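Local coordinates for G protein alpha subunit (Entamoeba histolytica, PDB 4FID) that binds guanine nucleotides as the alpha subunit of a heterotrimeric G protein and probably acts as a GTPase switch in transmembrane signalling, at residues G228-I233 and V323-K328; R54-Q59 and A105-S110; S208-S213 and Q268-L273; S44-V49 and K127-E132. All coordinates share one frame; numbering follows the deposited sequence.

Contact 1: G228-I233 and V323-K328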
loop_
_atom_site.group_PDB
_atom_site.type_symbol
_atom_site.label_atom_id
_atom_site.label_comp_id
_atom_site.label_asym_id
_atom_site.label_seq_id
_atom_site.Cartn_x
_atom_site.Cartn_y
_atom_site.Cartn_z
ATOM N N GLY A 228 -0.004 -19.487 18.195
ATOM C CA GLY A 228 -1.318 -19.241 18.729
ATOM C C GLY A 228 -2.075 -18.256 17.879
ATOM O O GLY A 228 -3.308 -18.303 17.836
ATOM N N ALA A 229 -1.344 -17.373 17.197
ATOM C CA ALA A 229 -1.981 -16.376 16.331
ATOM C C ALA A 229 -2.351 -16.922 14.959
ATOM O O ALA A 229 -1.548 -17.592 14.311
ATOM C CB ALA A 229 -1.130 -15.113 16.205
ATOM N N VAL A 230 -3.581 -16.638 14.537
ATOM C CA VAL A 230 -4.032 -16.923 13.174
ATOM C C VAL A 230 -3.184 -16.139 12.189
ATOM O O VAL A 230 -2.892 -14.965 12.405
ATOM C CB VAL A 230 -5.516 -16.522 12.954
ATOM C CG1 VAL A 230 -6.059 -17.175 11.699
ATOM C CG2 VAL A 230 -6.346 -16.941 14.124
ATOM N N LYS A 231 -2.803 -16.779 11.094
ATOM C CA LYS A 231 -1.975 -16.124 10.096
ATOM C C LYS A 231 -2.768 -15.848 8.821
ATOM O O LYS A 231 -3.252 -16.776 8.155
ATOM C CB LYS A 231 -0.762 -16.996 9.782
ATOM C CG LYS A 231 -0.071 -17.596 11.008
ATOM C CD LYS A 231 0.529 -16.521 11.905
ATOM C CE LYS A 231 1.584 -17.128 12.798
ATOM N NZ LYS A 231 1.096 -18.347 13.488
ATOM N N LEU A 232 -2.884 -14.571 8.482
ATOM C CA LEU A 232 -3.573 -14.136 7.277
ATOM C C LEU A 232 -2.581 -13.429 6.386
ATOM O O LEU A 232 -1.657 -12.782 6.878
ATOM C CB LEU A 232 -4.687 -13.138 7.629
ATOM C CG LEU A 232 -6.067 -13.696 7.985
ATOM C CD1 LEU A 232 -5.947 -14.740 9.097
ATOM C CD2 LEU A 232 -7.059 -12.578 8.361
ATOM N N ILE A 233 -2.778 -13.514 5.077
ATOM C CA ILE A 233 -1.950 -12.756 4.157
ATOM C C ILE A 233 -2.837 -11.910 3.288
ATOM O O ILE A 233 -3.753 -12.433 2.660
ATOM C CB ILE A 233 -1.122 -13.664 3.241
ATOM C CG1 ILE A 233 -0.108 -14.447 4.046
ATOM C CG2 ILE A 233 -0.365 -12.837 2.206
ATOM C CD1 ILE A 233 0.785 -15.270 3.168
ATOM N N VAL A 323 -12.904 -11.452 10.253
ATOM C CA VAL A 323 -13.404 -11.511 11.627
ATOM C C VAL A 323 -13.948 -12.907 11.925
ATOM O O VAL A 323 -13.712 -13.480 13.004
ATOM C CB VAL A 323 -14.511 -10.465 11.871
ATOM C CG1 VAL A 323 -14.963 -10.483 13.313
ATOM C CG2 VAL A 323 -14.016 -9.066 11.494
ATOM N N ASP A 324 -14.664 -13.466 10.952
ATOM C CA ASP A 324 -15.201 -14.802 11.122
ATOM C C ASP A 324 -14.068 -15.789 11.243
ATOM O O ASP A 324 -14.073 -16.602 12.148
ATOM C CB ASP A 324 -16.144 -15.182 9.979
ATOM C CG ASP A 324 -17.418 -14.347 9.970
ATOM O OD1 ASP A 324 -17.999 -14.084 11.057
ATOM O OD2 ASP A 324 -17.835 -13.956 8.857
ATOM N N VAL A 325 -13.085 -15.715 10.352
ATOM C CA VAL A 325 -11.925 -16.609 10.466
ATOM C C VAL A 325 -11.250 -16.489 11.848
ATOM O O VAL A 325 -10.923 -17.492 12.477
ATOM C CB VAL A 325 -10.891 -16.400 9.316
ATOM C CG1 VAL A 325 -9.588 -17.147 9.609
ATOM C CG2 VAL A 325 -11.478 -16.844 7.976
ATOM N N ILE A 326 -11.058 -15.265 12.327
ATOM C CA ILE A 326 -10.447 -15.046 13.633
ATOM C C ILE A 326 -11.309 -15.634 14.756
ATOM O O ILE A 326 -10.785 -16.296 15.664
ATOM C CB ILE A 326 -10.152 -13.528 13.891
ATOM C CG1 ILE A 326 -9.228 -12.970 12.812
ATOM C CG2 ILE A 326 -9.503 -13.299 15.262
ATOM C CD1 ILE A 326 -9.050 -11.482 12.891
HETATM N N MSE A 327 -12.624 -15.397 14.692
HETATM C CA MSE A 327 -13.562 -15.930 15.702
HETATM C C MSE A 327 -13.629 -17.455 15.692
HETATM O O MSE A 327 -13.595 -18.091 16.758
HETATM C CB MSE A 327 -14.982 -15.390 15.508
HETATM C CG MSE A 327 -15.080 -13.887 15.360
HETATM SE SE MSE A 327 -15.373 -12.894 17.000
HETATM C CE MSE A 327 -14.237 -13.918 18.224
ATOM N N LYS A 328 -13.749 -18.037 14.496
ATOM C CA LYS A 328 -13.879 -19.482 14.395
ATOM C C LYS A 328 -12.638 -20.101 15.019
ATOM O O LYS A 328 -12.709 -20.956 15.903
ATOM C CB LYS A 328 -14.018 -19.947 12.944
ATOM C CG LYS A 328 -13.599 -21.432 12.771
ATOM C CD LYS A 328 -13.569 -21.916 11.314
ATOM C CE LYS A 328 -13.243 -23.418 11.213
ATOM N NZ LYS A 328 -11.845 -23.783 11.613
#
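Val-230 and Val-325 meet methyl to methyl, CG1 of the strand residue lying 4.1 Å from CG1 of the helix residue as the two side chains cross obliquely. In both valines CG1 is swung anti to the backbone N (chi1 -164° for Val-230, 169° for Val-325), and that turn presents the same branch from each side. The packed part is small and made of carbon alone. Val-325 CG1 also comes up to Leu-232 CD1 at 4.4 Å, so one methyl on the helix answers two alternate residues of strand 230-236. Tyr-303 of strand 301-307 touches Val-230, Leu-232 and Val-325 and joins the same apolar cluster. Ile-326, buried, lies alongside and touches Ile-6 of strand 6-12.

The solvent side is that of Asp-324 and Lys-328, exposed and without contact to the strand segment, while Val-323 and Met-327, turned away from the strand, pack on loops, Met-327 also on Ile-6. On the other face of the sheet Lys-231 curls back, its NZ bonding Ala-229 O at 2.9 Å in the carbonyl plane. Helix 312-332 is the C-terminal helix, which in G-alpha relatives links the receptor to the nucleotide site. Between the two segments the side-chain contacts are made by branched aliphatic groups alone, which is consistent with a helix held here by shape and burial.

Contact 2: R54-Q59 and A105-S110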
loop_
_atom_site.group_PDB
_atom_site.type_symbol
_atom_site.label_atom_id
_atom_site.label_comp_id
_atom_site.label_asym_id
_atom_site.label_seq_id
_atom_site.Cartn_x
_atom_site.Cartn_y
_atom_site.Cartn_z
ATOM N N ARG A 54 7.685 16.669 -11.349
ATOM C CA ARG A 54 9.100 16.846 -11.699
ATOM C C ARG A 54 9.663 15.518 -12.185
ATOM O O ARG A 54 10.335 15.467 -13.210
ATOM C CB ARG A 54 9.923 17.354 -10.509
ATOM C CG ARG A 54 9.659 18.800 -10.142
ATOM C CD ARG A 54 10.426 19.228 -8.907
ATOM N NE ARG A 54 10.198 20.645 -8.621
ATOM C CZ ARG A 54 10.581 21.282 -7.513
ATOM N NH1 ARG A 54 11.227 20.639 -6.542
ATOM N NH2 ARG A 54 10.303 22.572 -7.373
ATOM N N THR A 55 9.365 14.446 -11.450
ATOM C CA THR A 55 9.783 13.086 -11.809
ATOM C C THR A 55 9.422 12.733 -13.252
ATOM O O THR A 55 10.263 12.247 -14.001
ATOM C CB THR A 55 9.128 12.027 -10.871
ATOM O OG1 THR A 55 9.553 12.245 -9.524
ATOM C CG2 THR A 55 9.476 10.587 -11.297
ATOM N N LEU A 56 8.164 12.951 -13.630
ATOM C CA LEU A 56 7.710 12.639 -14.987
ATOM C C LEU A 56 8.405 13.518 -16.031
ATOM O O LEU A 56 8.823 13.023 -17.081
ATOM C CB LEU A 56 6.173 12.737 -15.124
ATOM C CG LEU A 56 5.311 11.576 -14.619
ATOM C CD1 LEU A 56 3.813 11.936 -14.466
ATOM C CD2 LEU A 56 5.467 10.386 -15.537
ATOM N N ILE A 57 8.527 14.813 -15.753
ATOM C CA ILE A 57 9.268 15.699 -16.665
ATOM C C ILE A 57 10.702 15.207 -16.896
ATOM O O ILE A 57 11.139 15.072 -18.045
ATOM C CB ILE A 57 9.321 17.155 -16.162
ATOM C CG1 ILE A 57 7.914 17.729 -16.008
ATOM C CG2 ILE A 57 10.122 18.011 -17.113
ATOM C CD1 ILE A 57 7.866 19.148 -15.420
ATOM N N GLU A 58 11.425 14.945 -15.804
ATOM C CA GLU A 58 12.770 14.373 -15.875
ATOM C C GLU A 58 12.803 13.039 -16.640
ATOM O O GLU A 58 13.601 12.854 -17.559
ATOM C CB GLU A 58 13.363 14.209 -14.475
ATOM C CG GLU A 58 14.596 13.319 -14.413
ATOM C CD GLU A 58 15.044 13.036 -12.983
ATOM O OE1 GLU A 58 15.871 12.118 -12.782
ATOM O OE2 GLU A 58 14.567 13.731 -12.061
ATOM N N GLN A 59 11.933 12.116 -16.271
ATOM C CA GLN A 59 11.809 10.857 -17.007
ATOM C C GLN A 59 11.438 11.035 -18.493
ATOM O O GLN A 59 11.873 10.258 -19.335
ATOM C CB GLN A 59 10.831 9.890 -16.307
ATOM C CG GLN A 59 11.323 9.360 -14.956
ATOM C CD GLN A 59 12.697 8.685 -15.045
ATOM O OE1 GLN A 59 12.958 7.870 -15.942
ATOM N NE2 GLN A 59 13.579 9.023 -14.107
ATOM N N ALA A 105 2.890 9.433 -22.339
ATOM C CA ALA A 105 3.767 8.358 -22.805
ATOM C C ALA A 105 4.787 7.917 -21.734
ATOM O O ALA A 105 5.115 6.725 -21.607
ATOM C CB ALA A 105 4.492 8.789 -24.085
ATOM N N THR A 106 5.292 8.890 -20.982
ATOM C CA THR A 106 6.278 8.636 -19.949
ATOM C C THR A 106 5.618 7.951 -18.757
ATOM O O THR A 106 6.214 7.075 -18.114
ATOM C CB THR A 106 6.923 9.952 -19.489
ATOM O OG1 THR A 106 7.621 10.554 -20.590
ATOM C CG2 THR A 106 7.883 9.717 -18.327
ATOM N N TYR A 107 4.378 8.345 -18.473
ATOM C CA TYR A 107 3.630 7.746 -17.375
ATOM C C TYR A 107 3.386 6.262 -17.638
ATOM O O TYR A 107 3.474 5.451 -16.726
ATOM C CB TYR A 107 2.309 8.484 -17.139
ATOM C CG TYR A 107 1.407 7.825 -16.117
ATOM C CD1 TYR A 107 1.568 8.065 -14.757
ATOM C CD2 TYR A 107 0.381 6.970 -16.515
ATOM C CE1 TYR A 107 0.744 7.463 -13.823
ATOM C CE2 TYR A 107 -0.451 6.372 -15.595
ATOM C CZ TYR A 107 -0.268 6.619 -14.250
ATOM O OH TYR A 107 -1.096 6.021 -13.328
ATOM N N GLU A 108 3.093 5.919 -18.892
ATOM C CA GLU A 108 2.879 4.526 -19.288
ATOM C C GLU A 108 4.144 3.664 -19.186
ATOM O O GLU A 108 4.061 2.441 -19.137
ATOM C CB GLU A 108 2.294 4.446 -20.699
ATOM C CG GLU A 108 0.969 5.176 -20.853
ATOM C CD GLU A 108 -0.043 4.801 -19.776
ATOM O OE1 GLU A 108 -0.980 5.595 -19.514
ATOM O OE2 GLU A 108 0.099 3.710 -19.183
ATOM N N GLU A 109 5.315 4.293 -19.152
ATOM C CA GLU A 109 6.551 3.535 -18.945
ATOM C C GLU A 109 6.950 3.545 -17.463
ATOM O O GLU A 109 8.097 3.307 -17.113
ATOM C CB GLU A 109 7.680 4.044 -19.849
ATOM C CG GLU A 109 7.378 3.913 -21.344
ATOM C CD GLU A 109 8.597 4.160 -22.235
ATOM O OE1 GLU A 109 8.480 3.992 -23.470
ATOM O OE2 GLU A 109 9.672 4.517 -21.708
ATOM N N SER A 110 5.972 3.816 -16.610
ATOM C CA SER A 110 6.137 3.852 -15.168
ATOM C C SER A 110 6.977 2.696 -14.611
ATOM O O SER A 110 7.584 2.812 -13.537
ATOM C CB SER A 110 4.759 3.806 -14.532
ATOM O OG SER A 110 4.790 4.334 -13.232
#
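Thr-106 points its CB at helix 42-62 and enters the groove between Leu-56 and Gln-59, one turn apart on that helix. CB itself stays back, and its two branches part company. The methyl CG2, set anti to the backbone N (chi1 -63° for OG1), does the touching. Thr-106 CG2 lies 3.6 Å from Gln-59 CB. Thr-106 CG2 is also 3.7 Å from the carbonyl oxygen Leu-56 O, and Leu-56 CD2 is 3.8 Å from the same methyl. The hydroxyl OG1 turns back along its own helix to hydrogen-bond Gly-102 O, so the polar end of this buried residue is satisfied at home and the methyl can serve the interface.

Leu-56 carries the other half. Its CD2 reaches past Thr-106 to the backbone of the next residue, 3.7 Å from Tyr-107 CA, with Tyr-107 CB at 4.0 Å. CD1 approaches the tyrosine ring obliquely. Gln-59 offers only the root of its side chain, because the bend at chi2 (-55°) leads the amide away from the contact.

The side chain of Tyr-107 comes to about 9 Å from the bound GDP. This is helix packing within the all-helical domain, joining its long helix 42-62 to the Thr-106 and Tyr-107 part of helix 101-108. Phe-113 touches Gln-59. Tyr-107 makes an edge-to-face stack with Trp-98 of helix 90-99, and helix 119-124 adds Phe-123 against Leu-56 and Lys-120 against Tyr-107.

Contact 3: S208-S213 and Q268-L273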
loop_
_atom_site.group_PDB
_atom_site.type_symbol
_atom_site.label_atom_id
_atom_site.label_comp_id
_atom_site.label_asym_id
_atom_site.label_seq_id
_atom_site.Cartn_x
_atom_site.Cartn_y
_atom_site.Cartn_z
ATOM N N SER A 208 16.001 -8.976 -4.496
ATOM C CA SER A 208 14.753 -8.420 -4.984
ATOM C C SER A 208 13.805 -8.115 -3.832
ATOM O O SER A 208 14.002 -8.604 -2.718
ATOM C CB SER A 208 14.096 -9.378 -5.983
ATOM O OG SER A 208 13.338 -10.372 -5.328
ATOM N N ARG A 209 12.799 -7.283 -4.102
ATOM C CA ARG A 209 11.752 -6.997 -3.136
ATOM C C ARG A 209 10.967 -8.249 -2.773
ATOM O O ARG A 209 10.566 -8.438 -1.625
ATOM C CB ARG A 209 10.802 -5.918 -3.674
ATOM C CG ARG A 209 11.433 -4.556 -3.761
ATOM C CD ARG A 209 10.408 -3.456 -3.893
ATOM N NE ARG A 209 11.035 -2.150 -3.677
ATOM C CZ ARG A 209 11.212 -1.608 -2.474
ATOM N NH1 ARG A 209 10.795 -2.254 -1.388
ATOM N NH2 ARG A 209 11.801 -0.425 -2.352
ATOM N N LEU A 210 10.767 -9.112 -3.759
ATOM C CA LEU A 210 9.926 -10.291 -3.598
ATOM C C LEU A 210 10.530 -11.274 -2.592
ATOM O O LEU A 210 9.852 -11.721 -1.662
ATOM C CB LEU A 210 9.679 -10.945 -4.959
ATOM C CG LEU A 210 8.832 -12.213 -5.023
ATOM C CD1 LEU A 210 7.426 -12.014 -4.447
ATOM C CD2 LEU A 210 8.772 -12.731 -6.442
ATOM N N THR A 211 11.808 -11.586 -2.770
ATOM C CA THR A 211 12.521 -12.477 -1.860
ATOM C C THR A 211 12.699 -11.883 -0.455
ATOM O O THR A 211 12.680 -12.600 0.552
ATOM C CB THR A 211 13.902 -12.900 -2.441
ATOM O OG1 THR A 211 14.694 -11.736 -2.729
ATOM C CG2 THR A 211 13.716 -13.713 -3.706
ATOM N N GLU A 212 12.880 -10.574 -0.383
ATOM C CA GLU A 212 12.867 -9.910 0.909
ATOM C C GLU A 212 11.493 -10.041 1.626
ATOM O O GLU A 212 11.458 -10.327 2.815
ATOM C CB GLU A 212 13.283 -8.452 0.772
ATOM C CG GLU A 212 13.474 -7.759 2.105
ATOM C CD GLU A 212 13.226 -6.263 2.027
ATOM O OE1 GLU A 212 13.413 -5.582 3.061
ATOM O OE2 GLU A 212 12.841 -5.769 0.939
ATOM N N SER A 213 10.370 -9.850 0.923
ATOM C CA SER A 213 9.072 -10.043 1.573
ATOM C C SER A 213 8.881 -11.471 2.027
ATOM O O SER A 213 8.367 -11.716 3.121
ATOM C CB SER A 213 7.901 -9.688 0.664
ATOM O OG SER A 213 8.076 -8.409 0.129
ATOM N N GLN A 268 -1.952 -16.188 -7.642
ATOM C CA GLN A 268 -1.820 -17.500 -6.990
ATOM C C GLN A 268 -0.380 -18.022 -7.036
ATOM O O GLN A 268 0.140 -18.588 -6.066
ATOM C CB GLN A 268 -2.751 -18.506 -7.653
ATOM C CG GLN A 268 -2.507 -19.948 -7.276
ATOM C CD GLN A 268 -3.570 -20.884 -7.868
ATOM O OE1 GLN A 268 -3.635 -21.106 -9.091
ATOM N NE2 GLN A 268 -4.406 -21.436 -6.997
ATOM N N TYR A 269 0.257 -17.813 -8.176
ATOM C CA TYR A 269 1.633 -18.211 -8.362
ATOM C C TYR A 269 2.536 -17.499 -7.344
ATOM O O TYR A 269 3.354 -18.108 -6.677
ATOM C CB TYR A 269 2.030 -17.883 -9.792
ATOM C CG TYR A 269 3.384 -18.402 -10.205
ATOM C CD1 TYR A 269 4.531 -17.633 -9.989
ATOM C CD2 TYR A 269 3.522 -19.649 -10.830
ATOM C CE1 TYR A 269 5.763 -18.081 -10.372
ATOM C CE2 TYR A 269 4.754 -20.105 -11.225
ATOM C CZ TYR A 269 5.874 -19.317 -10.993
ATOM O OH TYR A 269 7.125 -19.739 -11.367
ATOM N N ILE A 270 2.365 -16.199 -7.213
ATOM C CA ILE A 270 3.081 -15.459 -6.196
ATOM C C ILE A 270 2.679 -15.928 -4.792
ATOM O O ILE A 270 3.531 -16.157 -3.927
ATOM C CB ILE A 270 2.899 -13.946 -6.390
ATOM C CG1 ILE A 270 3.480 -13.535 -7.746
ATOM C CG2 ILE A 270 3.570 -13.178 -5.269
ATOM C CD1 ILE A 270 3.160 -12.143 -8.141
ATOM N N GLN A 271 1.385 -16.107 -4.564
ATOM C CA GLN A 271 0.945 -16.558 -3.257
ATOM C C GLN A 271 1.613 -17.891 -2.873
ATOM O O GLN A 271 2.061 -18.080 -1.744
ATOM C CB GLN A 271 -0.572 -16.678 -3.230
ATOM C CG GLN A 271 -1.134 -17.277 -1.958
ATOM C CD GLN A 271 -1.572 -18.709 -2.157
ATOM O OE1 GLN A 271 -2.692 -18.965 -2.612
ATOM N NE2 GLN A 271 -0.692 -19.658 -1.832
ATOM N N GLN A 272 1.677 -18.818 -3.821
ATOM C CA GLN A 272 2.253 -20.117 -3.536
ATOM C C GLN A 272 3.748 -20.039 -3.265
ATOM O O GLN A 272 4.281 -20.906 -2.582
ATOM C CB GLN A 272 1.935 -21.112 -4.650
ATOM C CG GLN A 272 0.479 -21.490 -4.689
ATOM C CD GLN A 272 0.068 -22.144 -5.992
ATOM O OE1 GLN A 272 0.846 -22.183 -6.942
ATOM N NE2 GLN A 272 -1.138 -22.681 -6.033
ATOM N N LEU A 273 4.421 -19.000 -3.771
ATOM C CA LEU A 273 5.843 -18.786 -3.425
ATOM C C LEU A 273 6.057 -18.401 -1.967
ATOM O O LEU A 273 7.085 -18.716 -1.408
ATOM C CB LEU A 273 6.496 -17.729 -4.310
ATOM C CG LEU A 273 6.595 -18.040 -5.803
ATOM C CD1 LEU A 273 7.202 -16.859 -6.532
ATOM C CD2 LEU A 273 7.398 -19.301 -6.035
#
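Leu-210 supplies the whole of one side of this contact, splitting its two methyls between Ile-270 and Leu-273. The apolar interactions come first. Leu-210 CD1 meets Ile-270 CG2 at 4.1 Å, the side chains passing at a slant, while CD2 of Leu-210 comes to 4.4 Å from Leu-273 CD1. Leu-210 is extended, with CG anti to the backbone N (chi1 179°), and this reach bridges backbones whose nearest CA atoms, those of Leu-210 and Ile-270, are 9.0 Å apart. The packing is light and purely aliphatic.

At the start of the first segment, polar bonds cap the helix. Ser-208 is the N-cap of helix 209-222: its OG accepts from Thr-211 N at 3.2 Å, and the N-H points almost straight at it (178°). Thr-211 OG1 adds a weak bond to Ser-208 O.

Aromatic stacking involves Tyr-269 of the other segment, edge-to-face with both Tyr-257 and Phe-254.

In the Ras-like domain the contact joins the start of helix 209-222 to helix 263-275, whose Phe-274 touches Leu-210 and Ser-213 as well. Ser-213 OG also hydrogen-bonds Ser-13, just beyond strand 6-12, and Glu-196, beyond strand 187-193.

Contact 4: S44-V49 and K127-E132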
loop_
_atom_site.group_PDB
_atom_site.type_symbol
_atom_site.label_atom_id
_atom_site.label_comp_id
_atom_site.label_asym_id
_atom_site.label_seq_id
_atom_site.Cartn_x
_atom_site.Cartn_y
_atom_site.Cartn_z
ATOM N N SER A 44 2.877 17.599 2.879
ATOM C CA SER A 44 3.457 16.491 2.153
ATOM C C SER A 44 2.610 16.205 0.924
ATOM O O SER A 44 3.143 15.874 -0.136
ATOM C CB SER A 44 3.620 15.251 3.031
ATOM O OG SER A 44 2.409 14.549 3.122
ATOM N N ILE A 45 1.298 16.357 1.044
ATOM C CA ILE A 45 0.440 16.182 -0.123
ATOM C C ILE A 45 0.736 17.249 -1.173
ATOM O O ILE A 45 0.918 16.942 -2.359
ATOM C CB ILE A 45 -1.040 16.212 0.239
ATOM C CG1 ILE A 45 -1.387 14.979 1.080
ATOM C CG2 ILE A 45 -1.888 16.284 -1.036
ATOM C CD1 ILE A 45 -2.768 15.052 1.699
ATOM N N CYS A 46 0.819 18.498 -0.735
ATOM C CA CYS A 46 1.136 19.571 -1.666
ATOM C C CYS A 46 2.521 19.381 -2.296
ATOM O O CYS A 46 2.705 19.593 -3.489
ATOM C CB CYS A 46 0.975 20.945 -1.001
ATOM S SG CYS A 46 -0.770 21.342 -0.625
ATOM N N SER A 47 3.482 18.952 -1.492
ATOM C CA SER A 47 4.820 18.642 -1.979
ATOM C C SER A 47 4.836 17.498 -3.019
ATOM O O SER A 47 5.478 17.608 -4.079
ATOM C CB SER A 47 5.725 18.298 -0.793
ATOM O OG SER A 47 7.042 18.035 -1.227
ATOM N N ASN A 48 4.154 16.400 -2.697
ATOM C CA ASN A 48 4.034 15.265 -3.615
ATOM C C ASN A 48 3.458 15.640 -4.992
ATOM O O ASN A 48 3.804 15.016 -5.996
ATOM C CB ASN A 48 3.162 14.165 -3.008
ATOM C CG ASN A 48 3.814 13.474 -1.851
ATOM O OD1 ASN A 48 5.003 13.670 -1.602
ATOM N ND2 ASN A 48 3.051 12.658 -1.130
ATOM N N VAL A 49 2.563 16.628 -5.034
ATOM C CA VAL A 49 1.991 17.054 -6.302
ATOM C C VAL A 49 3.123 17.483 -7.217
ATOM O O VAL A 49 3.210 17.037 -8.366
ATOM C CB VAL A 49 0.930 18.209 -6.157
ATOM C CG1 VAL A 49 0.588 18.811 -7.519
ATOM C CG2 VAL A 49 -0.343 17.724 -5.461
ATOM N N LYS A 127 -6.830 20.803 -8.794
ATOM C CA LYS A 127 -7.680 21.981 -8.631
ATOM C C LYS A 127 -8.096 22.150 -7.174
ATOM O O LYS A 127 -8.156 23.262 -6.671
ATOM C CB LYS A 127 -8.928 21.892 -9.507
ATOM C CG LYS A 127 -8.693 22.000 -11.010
ATOM C CD LYS A 127 -9.980 21.648 -11.768
ATOM C CE LYS A 127 -9.853 21.828 -13.280
ATOM N NZ LYS A 127 -11.062 21.325 -14.012
ATOM N N ARG A 128 -8.377 21.043 -6.497
ATOM C CA ARG A 128 -8.823 21.095 -5.111
ATOM C C ARG A 128 -7.680 21.155 -4.091
ATOM O O ARG A 128 -7.859 21.680 -2.996
ATOM C CB ARG A 128 -9.753 19.924 -4.808
ATOM C CG ARG A 128 -10.282 19.893 -3.371
ATOM C CD ARG A 128 -11.144 18.645 -3.125
ATOM N NE ARG A 128 -10.434 17.440 -3.543
ATOM C CZ ARG A 128 -9.739 16.644 -2.737
ATOM N NH1 ARG A 128 -9.679 16.880 -1.440
ATOM N NH2 ARG A 128 -9.117 15.593 -3.243
ATOM N N ILE A 129 -6.512 20.618 -4.445
ATOM C CA ILE A 129 -5.366 20.595 -3.529
ATOM C C ILE A 129 -4.659 21.946 -3.523
ATOM O O ILE A 129 -4.091 22.364 -2.509
ATOM C CB ILE A 129 -4.341 19.486 -3.912
ATOM C CG1 ILE A 129 -4.918 18.093 -3.673
ATOM C CG2 ILE A 129 -3.030 19.641 -3.139
ATOM C CD1 ILE A 129 -4.217 17.032 -4.492
ATOM N N ALA A 130 -4.709 22.622 -4.667
ATOM C CA ALA A 130 -3.994 23.873 -4.854
ATOM C C ALA A 130 -4.779 25.087 -4.385
ATOM O O ALA A 130 -4.325 26.208 -4.561
ATOM C CB ALA A 130 -3.601 24.033 -6.300
HETATM N N MSE A 131 -5.954 24.862 -3.802
HETATM C CA MSE A 131 -6.738 25.945 -3.216
HETATM C C MSE A 131 -6.068 26.480 -1.961
HETATM O O MSE A 131 -5.351 25.760 -1.268
HETATM C CB MSE A 131 -8.157 25.482 -2.873
HETATM C CG MSE A 131 -9.136 25.476 -4.037
HETATM SE SE MSE A 131 -10.936 25.042 -3.432
HETATM C CE MSE A 131 -10.503 23.597 -2.187
ATOM N N GLU A 132 -6.317 27.747 -1.661
ATOM C CA GLU A 132 -5.643 28.387 -0.542
ATOM C C GLU A 132 -6.112 27.844 0.811
ATOM O O GLU A 132 -5.318 27.719 1.740
ATOM C CB GLU A 132 -5.758 29.921 -0.616
ATOM C CG GLU A 132 -7.169 30.475 -0.501
ATOM C CD GLU A 132 -7.184 31.959 -0.146
ATOM O OE1 GLU A 132 -6.103 32.494 0.195
ATOM O OE2 GLU A 132 -8.272 32.585 -0.208
#
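Helix 42-62 and the short helix 126-129 come closest at Cys-46 and Ile-129, whose CA atoms are 6.8 Å apart, with the second segment leaving its helix just after that point. Everything on this second side rests on Ile-129. Its CG2 methyl, anti to the backbone N, is met by three residues of the long helix: Cys-46 SG at 3.8 Å, Val-49 CG2 at 4.0 Å and Ile-45 CG2 at 4.1 Å. Ile-45 and Val-49 are one helical turn apart, Cys-46 lies next to Ile-45, and the three together form a shallow apolar hollow for the one methyl.

The approaches differ. Ile-45 crosses Ile-129 at about a right angle and offers its own CG2. Val-49 and Ile-129 reach toward each other tip to tip, and Val-49 CG2 also meets the end of the isoleucine, Ile-129 CD1, at 4.1 Å. In Cys-46 a chi1 of -68° sets the sulfur beside its backbone N and anti to the carbonyl carbon, where it acts as an apolar partner. All four residues are buried, whereas the chain beyond Ile-129 runs out to exposed, poorly ordered Met-131 and Glu-132.

Next to this core, Arg-128 forms a salt bridge with Asp-140 of helix 138-143 and a hydrogen bond with Asn-125. The side chain of Ile-45 lies about 9 Å from GDP, and Phe-86 touches Cys-46. Leu-122 of helix 119-124 touches both Ile-45 and Ile-129. The contact thus fastens the short helix 126-129 to the long helix 42-62 of the all-helical domain, with helix 119-124 packed against both.

In the fold
From the N terminus, strand 6-12 and helix 18-28 lead into the all-helical domain. Helix 42-62 enters first contact 4, then contact 2. Contact 2 closes when the chain returns at 105-110, and contact 4 at 127-132, so the smaller loop lies within the larger and both hang on the same long helix, their centres about 20 Å apart. The chain then re-enters the Ras-like domain. There contacts 3 and 1 cross: 208-213 opens one, 228-233 the other, 268-273 closes contact 3 and 323-328 closes contact 1. Contact 3 joins two helices, while contact 1 seats the C-terminal helix against the sheet, its centre about 40 Å from that of contact 4.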